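PDB 5YIY: probable fatty acyl-CoA transferase Rv3272, which is a family III CoA transferase that binds fatty acyl-CoAs of varying chain length, most tightly palmitoyl-CoA, and probably acts in fatty acid metabolism. Local coordinates for residues 144-149 and 173-178. The protein carries 1 engineered substitution. Residues are numbered along the deposited sequence; the frame is centred on the assembly and turned at random. Where two conformers were deposited one is given.
Sequences GIDLVV and LVANAS. Engineered in segment 173-178: Ala175 (natural residue Asp).
Ala175 N donates to Asp146 OD2 at 2.6 Å, with an N-H...O angle of 157° and the oxygen met nearly along its C-O axis. The contact lies in the large Rossmann-fold domain of this family III CoA transferase. The carboxylate faces the N-terminal end of helix 173-196; at that end the backbone N-H groups have no acceptor within the helix, and OD2 is also 2.9 Å from Val174 N. The helix end would be expected to stabilise the negative charge. Asp146, itself in the first turn of helix 146-152, reaches across because its CG stands anti to the backbone N (chi1 179°), and it also touches Gln172.

Ala175 is an engineered replacement for the aspartate inferred to be the nucleophile, and the Asp146 bond is made to the backbone of that position. Its CB points toward helix 146-152, 3.9 Å from Asp146 CB, and also packs on Ala23 of helix 23-33. Beside the polar contact, Val149 CG1 meets Val174 CG1 at 4.2 Å, and Met206 covers both valines. Val148 packs on Cys330 of the second subunit. Val174 O takes Ser178 N and Ser178 OG, both from the next turn, from opposite faces of its carbonyl plane, the hydroxyl at 2.6 Å.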
loop_
_atom_site.group_PDB
_atom_site.type_symbol
_atom_site.label_atom_id
_atom_site.label_comp_id
_atom_site.label_asym_id
_atom_site.label_seq_id
_atom_site.Cartn_x
_atom_site.Cartn_y
_atom_site.Cartn_z
ATOM N N GLY A 144 -12.127 0.413 13.854
ATOM C CA GLY A 144 -12.321 -0.034 12.489
ATOM C C GLY A 144 -11.436 -1.191 12.075
ATOM O O GLY A 144 -10.441 -1.500 12.730
ATOM N N ILE A 145 -11.810 -1.829 10.973
ATOM C CA ILE A 145 -11.052 -2.943 10.424
ATOM C C ILE A 145 -10.888 -2.706 8.926
ATOM O O ILE A 145 -11.531 -1.817 8.367
ATOM C CB ILE A 145 -11.748 -4.296 10.697
ATOM C CG1 ILE A 145 -10.723 -5.433 10.745
ATOM C CG2 ILE A 145 -12.840 -4.563 9.668
ATOM C CD1 ILE A 145 -11.336 -6.798 10.967
ATOM N N ASP A 146 -10.021 -3.489 8.288
ATOM C CA ASP A 146 -9.672 -3.297 6.880
ATOM C C ASP A 146 -10.891 -3.184 5.966
ATOM O O ASP A 146 -10.946 -2.312 5.100
ATOM C CB ASP A 146 -8.776 -4.442 6.402
ATOM C CG ASP A 146 -8.389 -4.311 4.941
ATOM O OD1 ASP A 146 -9.178 -4.737 4.070
ATOM O OD2 ASP A 146 -7.291 -3.787 4.663
ATOM N N LEU A 147 -11.865 -4.064 6.168
ATOM C CA LEU A 147 -13.067 -4.087 5.339
ATOM C C LEU A 147 -13.912 -2.824 5.486
ATOM O O LEU A 147 -14.278 -2.194 4.494
ATOM C CB LEU A 147 -13.913 -5.315 5.675
ATOM C CG LEU A 147 -15.320 -5.337 5.077
ATOM C CD1 LEU A 147 -15.258 -5.250 3.564
ATOM C CD2 LEU A 147 -16.061 -6.588 5.510
ATOM N N VAL A 148 -14.222 -2.464 6.726
ATOM C CA VAL A 148 -15.104 -1.336 7.004
ATOM C C VAL A 148 -14.476 -0.010 6.582
ATOM O O VAL A 148 -15.142 0.844 5.995
ATOM C CB VAL A 148 -15.470 -1.277 8.501
ATOM C CG1 VAL A 148 -16.418 -0.124 8.778
ATOM C CG2 VAL A 148 -16.087 -2.593 8.943
ATOM N N VAL A 149 -13.190 0.151 6.876
ATOM C CA VAL A 149 -12.468 1.371 6.531
ATOM C C VAL A 149 -12.391 1.553 5.015
ATOM O O VAL A 149 -12.560 2.661 4.504
ATOM C CB VAL A 149 -11.044 1.364 7.127
ATOM C CG1 VAL A 149 -10.231 2.537 6.601
ATOM C CG2 VAL A 149 -11.107 1.398 8.646
ATOM N N LEU A 173 -6.122 -5.012 1.584
ATOM C CA LEU A 173 -5.304 -4.018 0.898
ATOM C C LEU A 173 -4.978 -2.824 1.798
ATOM O O LEU A 173 -3.839 -2.360 1.827
ATOM C CB LEU A 173 -5.992 -3.542 -0.392
ATOM C CG LEU A 173 -7.268 -2.689 -0.367
ATOM C CD1 LEU A 173 -7.523 -2.100 -1.743
ATOM C CD2 LEU A 173 -8.481 -3.483 0.100
ATOM N N VAL A 174 -5.973 -2.334 2.530
ATOM C CA VAL A 174 -5.796 -1.153 3.370
ATOM C C VAL A 174 -4.886 -1.440 4.560
ATOM O O VAL A 174 -4.004 -0.645 4.882
ATOM C CB VAL A 174 -7.151 -0.624 3.885
ATOM C CG1 VAL A 174 -6.946 0.543 4.840
ATOM C CG2 VAL A 174 -8.031 -0.214 2.718
ATOM N N ALA A 175 -5.096 -2.585 5.202
ATOM C CA ALA A 175 -4.316 -2.958 6.376
ATOM C C ALA A 175 -2.848 -3.172 6.021
ATOM O O ALA A 175 -1.954 -2.711 6.732
ATOM C CB ALA A 175 -4.892 -4.209 7.018
ATOM N N ASN A 176 -2.604 -3.876 4.921
ATOM C CA ASN A 176 -1.242 -4.149 4.479
ATOM C C ASN A 176 -0.522 -2.886 4.017
ATOM O O ASN A 176 0.669 -2.711 4.281
ATOM C CB ASN A 176 -1.247 -5.192 3.361
ATOM C CG ASN A 176 -1.508 -6.597 3.876
ATOM O OD1 ASN A 176 -1.144 -6.933 5.002
ATOM N ND2 ASN A 176 -2.143 -7.421 3.052
ATOM N N ALA A 177 -1.244 -2.009 3.328
ATOM C CA ALA A 177 -0.670 -0.747 2.872
ATOM C C ALA A 177 -0.376 0.173 4.051
ATOM O O ALA A 177 0.652 0.848 4.080
ATOM C CB ALA A 177 -1.602 -0.062 1.884
ATOM N N SER A 178 -1.283 0.189 5.025
ATOM C CA SER A 178 -1.121 1.015 6.218
ATOM C C SER A 178 0.086 0.579 7.041
ATOM O O SER A 178 0.759 1.404 7.657
ATOM C CB SER A 178 -2.384 0.966 7.080
ATOM O OG SER A 178 -3.500 1.481 6.377
#